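Side-chain contacts in mandelate racemase/muconate lactonizing enzyme family protein (Azoarcus sp., PDB 2QDE), which is of unknown function but belongs to the enolase superfamily, joining an N-terminal capping domain to a beta/alpha barrel that carries a barium ion in this model: residues T84-I89 / G276-Q281; L36-D41 / D108-D113; V45-A50 / I367-D372; S64-I69 / A383-T388. All coordinates share one frame; numbering follows the deposited sequence.

Overall arrangement
The four contacts lie in and around the N-terminal domain. Contacts 1 and 3 tie it to the C-terminal barrel region, through helix 277-290 and the loop before helix 371-377. Contact 2 is internal, strand 31-40 against helix 101-119. Contact 4 brings strand 385-387, the last of the chain, to helix 62-78. Contacts 2, 3 and 4 share a four-stranded antiparallel sheet. Contacts 2 and 3 are the nearest pair, with centres about 10 Å apart; the centre of contact 1 lies about 20 Å from those of contacts 3 and 4. Along the chain, contact 1 falls between the two segments of contact 3, and likewise of contact 4. Contacts 1 and 3 thus join the two domains, while contacts 2 and 4 pack the N-terminal domain itself.

Contact 1. Residues T84-I89 / G276-Q281; sequences TKIEKI and GLLKAQ
The interface between the N-terminal capping domain and the barrel domain is bridged here by two helix starts. Leu-278, in the first turn of helix 277-290, points at Ile-86 and Glu-87, in the first turn of helix 86-96. Its CG stands anti to the backbone N (chi1 175°), which sends both methyl groups across the gap. Leu-278 CD2 lies 4.1 Å from Ile-86 CG2, and these two side chains slide past each other in opposite directions. The same methyl, Leu-278 CD2, also rests 3.8 Å from Glu-87 CA. The Glu-87 chain bends at chi2 (-90°) and runs across the leucine at about a right angle. Its OE2 comes to 3.6 Å from Leu-278 CD1, a plain van der Waals touch. The other oxygen, Glu-87 OE1, has polar partners: a salt bridge to Arg-282 and a hydrogen bond from the backbone N of Asp-317 of the second subunit. The carboxylate of this buried glutamate therefore also joins two chains. Helix 101-119 packs against both segments; its His-112 touches Ile-86 and Leu-277. Leu-277 also packs on Pro-308 and Leu-312 of helix 303-315, and Val-90 of helix 86-96 adds to the cover over Leu-278.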
loop_
_atom_site.group_PDB
_atom_site.type_symbol
_atom_site.label_atom_id
_atom_site.label_comp_id
_atom_site.label_asym_id
_atom_site.label_seq_id
_atom_site.Cartn_x
_atom_site.Cartn_y
_atom_site.Cartn_z
ATOM N N THR A 84 -39.904 18.124 -13.200
ATOM C CA THR A 84 -39.153 17.278 -14.123
ATOM C C THR A 84 -37.640 17.395 -13.913
ATOM O O THR A 84 -36.875 16.539 -14.357
ATOM C CB THR A 84 -39.435 17.641 -15.607
ATOM O OG1 THR A 84 -39.137 19.027 -15.829
ATOM C CG2 THR A 84 -40.881 17.352 -15.971
ATOM N N LYS A 85 -37.218 18.461 -13.245
ATOM C CA LYS A 85 -35.798 18.704 -13.002
ATOM C C LYS A 85 -35.302 17.953 -11.769
ATOM O O LYS A 85 -34.885 18.551 -10.777
ATOM C CB LYS A 85 -35.562 20.210 -12.867
ATOM C CG LYS A 85 -35.994 20.973 -14.112
ATOM C CD LYS A 85 -35.750 22.462 -13.996
ATOM C CE LYS A 85 -36.012 23.144 -15.325
ATOM N NZ LYS A 85 -35.662 24.592 -15.282
ATOM N N ILE A 86 -35.351 16.627 -11.859
ATOM C CA ILE A 86 -34.933 15.763 -10.764
ATOM C C ILE A 86 -33.437 15.829 -10.460
ATOM O O ILE A 86 -33.064 15.911 -9.294
ATOM C CB ILE A 86 -35.374 14.303 -11.022
ATOM C CG1 ILE A 86 -36.911 14.234 -11.019
ATOM C CG2 ILE A 86 -34.821 13.380 -9.936
ATOM C CD1 ILE A 86 -37.478 12.863 -11.353
ATOM N N GLU A 87 -32.584 15.796 -11.485
ATOM C CA GLU A 87 -31.136 15.894 -11.258
ATOM C C GLU A 87 -30.845 17.194 -10.495
ATOM O O GLU A 87 -30.116 17.203 -9.503
ATOM C CB GLU A 87 -30.360 15.930 -12.586
ATOM C CG GLU A 87 -30.167 14.595 -13.310
ATOM C CD GLU A 87 -28.893 13.853 -12.901
ATOM O OE1 GLU A 87 -27.925 14.499 -12.432
ATOM O OE2 GLU A 87 -28.853 12.616 -13.073
ATOM N N LYS A 88 -31.422 18.292 -10.976
ATOM C CA LYS A 88 -31.216 19.598 -10.366
ATOM C C LYS A 88 -31.650 19.634 -8.901
ATOM O O LYS A 88 -30.878 20.038 -8.030
ATOM C CB LYS A 88 -31.975 20.671 -11.157
ATOM C CG LYS A 88 -31.704 22.097 -10.692
ATOM C CD LYS A 88 -32.684 23.079 -11.326
ATOM C CE LYS A 88 -32.507 24.477 -10.750
ATOM N NZ LYS A 88 -33.621 25.384 -11.156
ATOM N N ILE A 89 -32.880 19.208 -8.630
ATOM C CA ILE A 89 -33.413 19.209 -7.267
ATOM C C ILE A 89 -32.644 18.296 -6.309
ATOM O O ILE A 89 -32.352 18.681 -5.174
ATOM C CB ILE A 89 -34.910 18.815 -7.271
ATOM C CG1 ILE A 89 -35.707 19.870 -8.042
ATOM C CG2 ILE A 89 -35.428 18.693 -5.840
ATOM C CD1 ILE A 89 -37.140 19.470 -8.342
ATOM N N GLY A 276 -32.974 8.126 -2.366
ATOM C CA GLY A 276 -33.903 8.353 -3.459
ATOM C C GLY A 276 -33.603 7.455 -4.646
ATOM O O GLY A 276 -32.563 6.804 -4.686
ATOM N N LEU A 277 -34.506 7.424 -5.620
ATOM C CA LEU A 277 -34.318 6.589 -6.799
ATOM C C LEU A 277 -33.111 6.990 -7.642
ATOM O O LEU A 277 -32.368 6.124 -8.099
ATOM C CB LEU A 277 -35.592 6.586 -7.654
ATOM C CG LEU A 277 -36.836 5.986 -6.978
ATOM C CD1 LEU A 277 -38.071 6.238 -7.852
ATOM C CD2 LEU A 277 -36.630 4.487 -6.740
ATOM N N LEU A 278 -32.913 8.289 -7.853
ATOM C CA LEU A 278 -31.769 8.743 -8.632
ATOM C C LEU A 278 -30.480 8.378 -7.897
ATOM O O LEU A 278 -29.569 7.812 -8.489
ATOM C CB LEU A 278 -31.830 10.254 -8.871
ATOM C CG LEU A 278 -30.619 10.880 -9.570
ATOM C CD1 LEU A 278 -30.292 10.128 -10.862
ATOM C CD2 LEU A 278 -30.902 12.345 -9.854
ATOM N N LYS A 279 -30.415 8.700 -6.607
ATOM C CA LYS A 279 -29.245 8.376 -5.798
ATOM C C LYS A 279 -29.008 6.862 -5.814
ATOM O O LYS A 279 -27.861 6.398 -5.814
ATOM C CB LYS A 279 -29.436 8.865 -4.354
ATOM C CG LYS A 279 -29.363 10.385 -4.182
ATOM C CD LYS A 279 -27.943 10.918 -4.342
ATOM C CE LYS A 279 -27.069 10.621 -3.102
ATOM N NZ LYS A 279 -25.671 10.164 -3.477
ATOM N N ALA A 280 -30.096 6.094 -5.831
ATOM C CA ALA A 280 -29.999 4.641 -5.868
ATOM C C ALA A 280 -29.360 4.181 -7.182
ATOM O O ALA A 280 -28.562 3.253 -7.191
ATOM C CB ALA A 280 -31.376 4.011 -5.704
ATOM N N GLN A 281 -29.712 4.826 -8.292
ATOM C CA GLN A 281 -29.136 4.448 -9.583
ATOM C C GLN A 281 -27.622 4.663 -9.568
ATOM O O GLN A 281 -26.867 3.860 -10.113
ATOM C CB GLN A 281 -29.766 5.265 -10.717
ATOM C CG GLN A 281 -31.249 4.989 -10.941
ATOM C CD GLN A 281 -31.814 5.796 -12.090
ATOM O OE1 GLN A 281 -32.119 5.259 -13.163
ATOM N NE2 GLN A 281 -31.943 7.098 -11.879
#

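Contact 2. Residues L36-D41 / D108-D113; sequences LKLHSD and DFALHD
The carbonyl O of Asp-108 is gripped twice by His-112. The ring atom His-112 ND1 donates to Asp-108 O at 2.9 Å, nearly straight at 169°. The backbone His-112 N donates to the same Asp-108 O at 3.1 Å, as the ordinary helix bond. The two donors arrive from opposite faces of the carbonyl plane. The oxygen lies in the imidazole plane, which helps to set the rotation of the ring. Helix 101-119 packs on strand 31-40 of the N-terminal domain; the axes of strand 36-40 and helix 108-113 approach to 8.4 Å and cross at -42°. The methyl Ala-110 CB packs against two leucines, which approach it from the strand side. Leu-38 CG sits 3.7 Å from Ala-110 CB, and Leu-36 CD2 sits 3.9 Å from it. Leu-38 CD1 also meets Leu-111 CD2 at 3.9 Å, the two side chains lying askew. The touches between the two segments are all apolar. Polar bonds lie around them: Asp-113 OD2 accepts from Ile-47 N of the sheet. Asp-108, turned from the strand, accepts at OD1 and OD2 from the backbone N of Leu-278 and Leu-277, so its negative charge would probably be steadied by the start of helix 277-290.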
loop_
_atom_site.group_PDB
_atom_site.type_symbol
_atom_site.label_atom_id
_atom_site.label_comp_id
_atom_site.label_asym_id
_atom_site.label_seq_id
_atom_site.Cartn_x
_atom_site.Cartn_y
_atom_site.Cartn_z
ATOM N N LEU A 36 -45.864 12.087 1.789
ATOM C CA LEU A 36 -45.577 13.364 1.159
ATOM C C LEU A 36 -46.450 13.589 -0.064
ATOM O O LEU A 36 -46.712 12.669 -0.838
ATOM C CB LEU A 36 -44.108 13.417 0.727
ATOM C CG LEU A 36 -43.658 14.607 -0.134
ATOM C CD1 LEU A 36 -43.768 15.905 0.660
ATOM C CD2 LEU A 36 -42.225 14.386 -0.594
ATOM N N LYS A 37 -46.899 14.823 -0.231
ATOM C CA LYS A 37 -47.691 15.184 -1.392
ATOM C C LYS A 37 -47.116 16.454 -1.983
ATOM O O LYS A 37 -47.011 17.472 -1.297
ATOM C CB LYS A 37 -49.162 15.414 -1.027
ATOM C CG LYS A 37 -49.943 14.146 -0.763
ATOM C CD LYS A 37 -51.416 14.453 -0.502
ATOM C CE LYS A 37 -52.195 13.189 -0.140
ATOM N NZ LYS A 37 -53.623 13.499 0.203
ATOM N N LEU A 38 -46.723 16.380 -3.251
ATOM C CA LEU A 38 -46.191 17.532 -3.959
ATOM C C LEU A 38 -47.263 17.952 -4.960
ATOM O O LEU A 38 -47.424 17.331 -6.014
ATOM C CB LEU A 38 -44.897 17.176 -4.692
ATOM C CG LEU A 38 -43.709 16.702 -3.846
ATOM C CD1 LEU A 38 -42.485 16.568 -4.750
ATOM C CD2 LEU A 38 -43.431 17.688 -2.717
ATOM N N HIS A 39 -48.007 18.996 -4.609
ATOM C CA HIS A 39 -49.076 19.501 -5.463
ATOM C C HIS A 39 -48.572 20.395 -6.584
ATOM O O HIS A 39 -47.810 21.325 -6.340
ATOM C CB HIS A 39 -50.082 20.300 -4.635
ATOM C CG HIS A 39 -50.738 19.510 -3.547
ATOM N ND1 HIS A 39 -50.126 19.251 -2.339
ATOM C CD2 HIS A 39 -51.951 18.911 -3.491
ATOM C CE1 HIS A 39 -50.934 18.526 -1.585
ATOM N NE2 HIS A 39 -52.048 18.307 -2.262
ATOM N N SER A 40 -49.007 20.126 -7.812
ATOM C CA SER A 40 -48.604 20.946 -8.951
ATOM C C SER A 40 -49.715 21.946 -9.276
ATOM O O SER A 40 -50.836 21.836 -8.769
ATOM C CB SER A 40 -48.345 20.081 -10.181
ATOM O OG SER A 40 -49.561 19.664 -10.765
ATOM N N ASP A 41 -49.406 22.907 -10.140
ATOM C CA ASP A 41 -50.376 23.931 -10.523
ATOM C C ASP A 41 -51.349 23.474 -11.605
ATOM O O ASP A 41 -52.255 24.214 -11.989
ATOM C CB ASP A 41 -49.648 25.199 -10.970
ATOM C CG ASP A 41 -48.641 24.937 -12.068
ATOM O OD1 ASP A 41 -48.323 23.756 -12.329
ATOM O OD2 ASP A 41 -48.153 25.918 -12.668
ATOM N N ASP A 108 -37.738 12.651 -3.575
ATOM C CA ASP A 108 -37.379 12.020 -4.844
ATOM C C ASP A 108 -38.498 11.099 -5.342
ATOM O O ASP A 108 -38.827 11.096 -6.532
ATOM C CB ASP A 108 -36.075 11.226 -4.655
ATOM C CG ASP A 108 -35.724 10.356 -5.854
ATOM O OD1 ASP A 108 -34.730 10.658 -6.553
ATOM O OD2 ASP A 108 -36.440 9.365 -6.097
ATOM N N PHE A 109 -39.076 10.318 -4.432
ATOM C CA PHE A 109 -40.154 9.393 -4.786
ATOM C C PHE A 109 -41.355 10.133 -5.369
ATOM O O PHE A 109 -41.910 9.713 -6.386
ATOM C CB PHE A 109 -40.636 8.596 -3.567
ATOM C CG PHE A 109 -39.581 7.725 -2.934
ATOM C CD1 PHE A 109 -38.441 7.337 -3.646
ATOM C CD2 PHE A 109 -39.739 7.278 -1.623
ATOM C CE1 PHE A 109 -37.473 6.519 -3.053
ATOM C CE2 PHE A 109 -38.780 6.461 -1.019
ATOM C CZ PHE A 109 -37.647 6.083 -1.739
ATOM N N ALA A 110 -41.752 11.223 -4.712
ATOM C CA ALA A 110 -42.898 12.016 -5.152
ATOM C C ALA A 110 -42.610 12.761 -6.447
ATOM O O ALA A 110 -43.515 13.027 -7.229
ATOM C CB ALA A 110 -43.321 13.007 -4.052
ATOM N N LEU A 111 -41.351 13.106 -6.681
ATOM C CA LEU A 111 -41.005 13.806 -7.914
ATOM C C LEU A 111 -41.178 12.844 -9.091
ATOM O O LEU A 111 -41.774 13.200 -10.111
ATOM C CB LEU A 111 -39.565 14.337 -7.852
ATOM C CG LEU A 111 -39.363 15.621 -7.038
ATOM C CD1 LEU A 111 -37.880 15.866 -6.791
ATOM C CD2 LEU A 111 -39.987 16.802 -7.785
ATOM N N HIS A 112 -40.670 11.621 -8.942
ATOM C CA HIS A 112 -40.791 10.626 -10.006
ATOM C C HIS A 112 -42.258 10.293 -10.263
ATOM O O HIS A 112 -42.663 10.091 -11.404
ATOM C CB HIS A 112 -40.046 9.335 -9.652
ATOM C CG HIS A 112 -38.567 9.409 -9.872
ATOM N ND1 HIS A 112 -37.703 9.965 -8.953
ATOM C CD2 HIS A 112 -37.801 9.003 -10.914
ATOM C CE1 HIS A 112 -36.467 9.896 -9.418
ATOM N NE2 HIS A 112 -36.499 9.318 -10.605
ATOM N N ASP A 113 -43.045 10.213 -9.195
ATOM C CA ASP A 113 -44.466 9.911 -9.333
ATOM C C ASP A 113 -45.137 11.019 -10.143
ATOM O O ASP A 113 -45.860 10.750 -11.101
ATOM C CB ASP A 113 -45.125 9.801 -7.959
ATOM C CG ASP A 113 -46.606 9.502 -8.050
ATOM O OD1 ASP A 113 -46.972 8.486 -8.674
ATOM O OD2 ASP A 113 -47.405 10.285 -7.489
#

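Contact 3. Residues V45-A50 / I367-D372; sequences VGIADA and IELNED
The apolar contacts all run through Ile-47 CD1. Its methyl meets Leu-369 CG at 3.8 Å, and the two side chains reach toward each other tip to tip. The same Ile-47 CD1 lies 4.4 Å from Ile-367 CB. CG1 of Ile-47 sits between the backbone N and the carbonyl carbon (chi1 62°), and with chi2 extended it carries CD1 outward to the 367-369 chain. Ile-367 itself turns the end of its side chain elsewhere, and it packs on Leu-304 and Ser-307 of helix 303-315. One touch is mixed: Ile-47 CD1 lies 3.8 Å from the backbone atom Ile-367 O. Strand 45-49 is, within this chain, an outermost strand of the four-stranded antiparallel sheet of the N-terminal domain. Residues 367-370 come from the C-terminal part of the chain, just before helix 371-377, so the contact lies where the two domains of this enolase-superfamily fold meet. The polar bonds here go to residues outside the two segments. Ile-47 N gives a hydrogen bond to Asp-113 OD2, from helix 101-119. Glu-371 OE1 forms a salt bridge with Lys-37 NZ of strand 31-40, a second tie to the same sheet. Asn-370 is the N-cap of helix 371-377, and its OD1 accepts from the backbone N of Leu-373.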
loop_
_atom_site.group_PDB
_atom_site.type_symbol
_atom_site.label_atom_id
_atom_site.label_comp_id
_atom_site.label_asym_id
_atom_site.label_seq_id
_atom_site.Cartn_x
_atom_site.Cartn_y
_atom_site.Cartn_z
ATOM N N VAL A 45 -50.754 15.551 -8.630
ATOM C CA VAL A 45 -50.103 15.518 -7.326
ATOM C C VAL A 45 -49.162 14.316 -7.227
ATOM O O VAL A 45 -49.539 13.189 -7.562
ATOM C CB VAL A 45 -51.140 15.418 -6.194
ATOM C CG1 VAL A 45 -50.441 15.462 -4.843
ATOM C CG2 VAL A 45 -52.160 16.552 -6.314
ATOM N N GLY A 46 -47.934 14.563 -6.783
ATOM C CA GLY A 46 -46.977 13.478 -6.629
ATOM C C GLY A 46 -47.019 12.991 -5.189
ATOM O O GLY A 46 -46.920 13.799 -4.273
ATOM N N ILE A 47 -47.173 11.686 -4.981
ATOM C CA ILE A 47 -47.239 11.138 -3.627
ATOM C C ILE A 47 -46.092 10.191 -3.295
ATOM O O ILE A 47 -45.487 9.596 -4.186
ATOM C CB ILE A 47 -48.562 10.372 -3.396
ATOM C CG1 ILE A 47 -48.652 9.180 -4.358
ATOM C CG2 ILE A 47 -49.739 11.306 -3.609
ATOM C CD1 ILE A 47 -49.876 8.313 -4.149
ATOM N N ALA A 48 -45.804 10.048 -2.005
ATOM C CA ALA A 48 -44.730 9.165 -1.548
ATOM C C ALA A 48 -44.919 8.795 -0.081
ATOM O O ALA A 48 -45.554 9.534 0.675
ATOM C CB ALA A 48 -43.375 9.836 -1.741
ATOM N N ASP A 49 -44.361 7.647 0.301
ATOM C CA ASP A 49 -44.437 7.117 1.663
ATOM C C ASP A 49 -43.000 6.853 2.122
ATOM O O ASP A 49 -42.326 5.988 1.558
ATOM C CB ASP A 49 -45.211 5.795 1.655
ATOM C CG ASP A 49 -45.500 5.257 3.056
ATOM O OD1 ASP A 49 -44.898 5.737 4.045
ATOM O OD2 ASP A 49 -46.339 4.333 3.159
ATOM N N ALA A 50 -42.537 7.589 3.130
ATOM C CA ALA A 50 -41.178 7.418 3.636
ATOM C C ALA A 50 -40.985 6.026 4.222
ATOM O O ALA A 50 -39.872 5.480 4.228
ATOM C CB ALA A 50 -40.878 8.471 4.699
ATOM N N ILE A 367 -49.912 4.198 -7.844
ATOM C CA ILE A 367 -50.651 3.981 -6.606
ATOM C C ILE A 367 -51.805 4.972 -6.414
ATOM O O ILE A 367 -51.671 6.167 -6.695
ATOM C CB ILE A 367 -49.712 4.094 -5.374
ATOM C CG1 ILE A 367 -48.612 3.027 -5.453
ATOM C CG2 ILE A 367 -50.517 3.954 -4.082
ATOM C CD1 ILE A 367 -49.116 1.604 -5.358
ATOM N N GLU A 368 -52.925 4.456 -5.916
ATOM C CA GLU A 368 -54.126 5.249 -5.632
ATOM C C GLU A 368 -54.330 5.198 -4.122
ATOM O O GLU A 368 -54.557 4.124 -3.560
ATOM C CB GLU A 368 -55.348 4.631 -6.308
ATOM C CG GLU A 368 -55.185 4.367 -7.783
ATOM C CD GLU A 368 -55.552 5.559 -8.624
ATOM O OE1 GLU A 368 -55.162 6.693 -8.254
ATOM O OE2 GLU A 368 -56.226 5.366 -9.659
ATOM N N LEU A 369 -54.255 6.348 -3.466
ATOM C CA LEU A 369 -54.413 6.391 -2.018
ATOM C C LEU A 369 -55.849 6.310 -1.516
ATOM O O LEU A 369 -56.768 6.894 -2.095
ATOM C CB LEU A 369 -53.781 7.665 -1.441
ATOM C CG LEU A 369 -52.266 7.734 -1.240
ATOM C CD1 LEU A 369 -51.913 9.056 -0.579
ATOM C CD2 LEU A 369 -51.795 6.577 -0.371
ATOM N N ASN A 370 -56.033 5.567 -0.434
ATOM C CA ASN A 370 -57.334 5.466 0.196
ATOM C C ASN A 370 -57.287 6.680 1.125
ATOM O O ASN A 370 -56.788 6.587 2.244
ATOM C CB ASN A 370 -57.430 4.171 1.005
ATOM C CG ASN A 370 -58.752 4.035 1.732
ATOM O OD1 ASN A 370 -59.375 5.033 2.099
ATOM N ND2 ASN A 370 -59.178 2.800 1.966
ATOM N N GLU A 371 -57.782 7.817 0.644
ATOM C CA GLU A 371 -57.749 9.064 1.408
ATOM C C GLU A 371 -58.350 9.026 2.815
ATOM O O GLU A 371 -57.751 9.547 3.762
ATOM C CB GLU A 371 -58.421 10.192 0.617
ATOM C CG GLU A 371 -57.766 10.526 -0.720
ATOM C CD GLU A 371 -56.323 10.991 -0.591
ATOM O OE1 GLU A 371 -55.953 11.559 0.465
ATOM O OE2 GLU A 371 -55.557 10.805 -1.567
ATOM N N ASP A 372 -59.531 8.434 2.968
ATOM C CA ASP A 372 -60.123 8.396 4.292
ATOM C C ASP A 372 -59.331 7.516 5.260
ATOM O O ASP A 372 -59.243 7.828 6.449
ATOM C CB ASP A 372 -61.609 7.991 4.221
ATOM C CG ASP A 372 -61.887 6.915 3.205
ATOM O OD1 ASP A 372 -61.580 5.738 3.505
ATOM O OD2 ASP A 372 -62.423 7.237 2.106
#

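Contact 4. Residues S64-I69 / A383-T388; sequences SITSMI and AARVVT
Thr-66 and Arg-385 cross obliquely, the short branched side chain against the long straight one. The contact joins helix 62-78 to strand 385-387, within this chain an outermost strand of the antiparallel sheet in the N-terminal domain. That strand comes at the very end of the modelled chain, so the C-terminal tail returns to the domain where the chain began. Arg-385 leaves the strand with CG anti to the backbone N (chi1 -176°) and stays extended as far as NE. This lays its aliphatic part over the helix surface. Thr-66 presents its methyl rather than its hydroxyl. Thr-66 CG2 lies 4.1 Å from Arg-385 CD and equally 4.1 Å from Arg-385 CB, so it rests against the arginine chain at the carbons before and after CG. The hydroxyl is turned back to its own helix (chi1 -64°), where Thr-66 OG1 is hydrogen-bonded to the backbone O of Gln-62. On the sheet side, Val-10 of strand 5-15 also touches Thr-66. Further along, Thr-66 O and Ser-67 CA lie obliquely to the guanidinium, with Arg-385 NH1 4.4 Å from Ser-67 CA, a loose approach. The charge is answered one turn on, where Arg-385 NH2 forms a salt bridge with Asp-71 OD1. The Ser-67 side chain starts away from the strand; it packs on Asp-63 of the third subunit. Its OG takes the second oxygen of the same carboxylate, so that Ser-67 OG is hydrogen-bonded to Asp-71 OD2.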
loop_
_atom_site.group_PDB
_atom_site.type_symbol
_atom_site.label_atom_id
_atom_site.label_comp_id
_atom_site.label_asym_id
_atom_site.label_seq_id
_atom_site.Cartn_x
_atom_site.Cartn_y
_atom_site.Cartn_z
ATOM N N SER A 64 -38.230 14.899 12.038
ATOM C CA SER A 64 -37.011 15.203 11.275
ATOM C C SER A 64 -37.377 15.459 9.828
ATOM O O SER A 64 -37.071 16.498 9.254
ATOM C CB SER A 64 -36.038 14.018 11.263
ATOM O OG SER A 64 -35.474 13.809 12.526
ATOM N N ILE A 65 -38.016 14.462 9.237
ATOM C CA ILE A 65 -38.420 14.520 7.847
ATOM C C ILE A 65 -39.377 15.678 7.573
ATOM O O ILE A 65 -39.219 16.408 6.592
ATOM C CB ILE A 65 -39.070 13.186 7.440
ATOM C CG1 ILE A 65 -38.057 12.051 7.644
ATOM C CG2 ILE A 65 -39.547 13.250 5.990
ATOM C CD1 ILE A 65 -38.651 10.655 7.553
ATOM N N THR A 66 -40.357 15.856 8.451
ATOM C CA THR A 66 -41.327 16.918 8.266
ATOM C C THR A 66 -40.676 18.291 8.275
ATOM O O THR A 66 -40.976 19.131 7.429
ATOM C CB THR A 66 -42.430 16.861 9.344
ATOM O OG1 THR A 66 -43.165 15.636 9.206
ATOM C CG2 THR A 66 -43.388 18.042 9.191
ATOM N N SER A 67 -39.772 18.521 9.219
ATOM C CA SER A 67 -39.119 19.814 9.296
ATOM C C SER A 67 -38.169 20.057 8.129
ATOM O O SER A 67 -38.210 21.116 7.502
ATOM C CB SER A 67 -38.357 19.954 10.610
ATOM O OG SER A 67 -37.769 21.238 10.689
ATOM N N MET A 68 -37.314 19.086 7.821
ATOM C CA MET A 68 -36.381 19.300 6.726
ATOM C C MET A 68 -37.116 19.553 5.416
ATOM O O MET A 68 -36.740 20.439 4.656
ATOM C CB MET A 68 -35.422 18.117 6.570
ATOM C CG MET A 68 -34.245 18.422 5.636
ATOM S SD MET A 68 -33.314 19.901 6.124
ATOM C CE MET A 68 -32.657 19.392 7.649
ATOM N N ILE A 69 -38.172 18.795 5.155
ATOM C CA ILE A 69 -38.926 18.978 3.920
ATOM C C ILE A 69 -39.700 20.301 3.905
ATOM O O ILE A 69 -39.649 21.044 2.929
ATOM C CB ILE A 69 -39.926 17.818 3.692
ATOM C CG1 ILE A 69 -39.167 16.520 3.403
ATOM C CG2 ILE A 69 -40.857 18.146 2.528
ATOM C CD1 ILE A 69 -40.066 15.335 3.111
ATOM N N ALA A 383 -50.454 16.550 13.391
ATOM C CA ALA A 383 -51.254 17.017 12.277
ATOM C C ALA A 383 -50.391 17.147 11.032
ATOM O O ALA A 383 -49.168 17.261 11.121
ATOM C CB ALA A 383 -51.885 18.362 12.621
ATOM N N ALA A 384 -51.033 17.114 9.873
ATOM C CA ALA A 384 -50.325 17.251 8.615
ATOM C C ALA A 384 -49.812 18.677 8.534
ATOM O O ALA A 384 -50.412 19.590 9.101
ATOM C CB ALA A 384 -51.267 16.974 7.449
ATOM N N ARG A 385 -48.696 18.872 7.841
ATOM C CA ARG A 385 -48.148 20.204 7.690
ATOM C C ARG A 385 -48.168 20.601 6.219
ATOM O O ARG A 385 -47.843 19.791 5.347
ATOM C CB ARG A 385 -46.725 20.268 8.232
ATOM C CG ARG A 385 -46.178 21.660 8.163
ATOM C CD ARG A 385 -44.879 21.805 8.908
ATOM N NE ARG A 385 -44.341 23.146 8.707
ATOM C CZ ARG A 385 -43.149 23.532 9.129
ATOM N NH1 ARG A 385 -42.376 22.669 9.774
ATOM N NH2 ARG A 385 -42.737 24.775 8.913
ATOM N N VAL A 386 -48.551 21.846 5.946
ATOM C CA VAL A 386 -48.640 22.337 4.572
ATOM C C VAL A 386 -47.872 23.641 4.374
ATOM O O VAL A 386 -47.918 24.541 5.214
ATOM C CB VAL A 386 -50.121 22.553 4.163
ATOM C CG1 VAL A 386 -50.212 23.048 2.729
ATOM C CG2 VAL A 386 -50.895 21.252 4.313
ATOM N N VAL A 387 -47.158 23.725 3.256
ATOM C CA VAL A 387 -46.370 24.897 2.917
ATOM C C VAL A 387 -46.723 25.310 1.498
ATOM O O VAL A 387 -46.733 24.479 0.591
ATOM C CB VAL A 387 -44.850 24.607 2.952
ATOM C CG1 VAL A 387 -44.073 25.913 2.845
ATOM C CG2 VAL A 387 -44.475 23.865 4.225
ATOM N N THR A 388 -47.023 26.593 1.312
ATOM C CA THR A 388 -47.355 27.124 -0.003
ATOM C C THR A 388 -46.409 28.279 -0.300
ATOM O O THR A 388 -46.333 28.685 -1.477
ATOM C CB THR A 388 -48.813 27.649 -0.075
ATOM O OG1 THR A 388 -49.025 28.595 0.977
ATOM C CG2 THR A 388 -49.812 26.510 0.081
#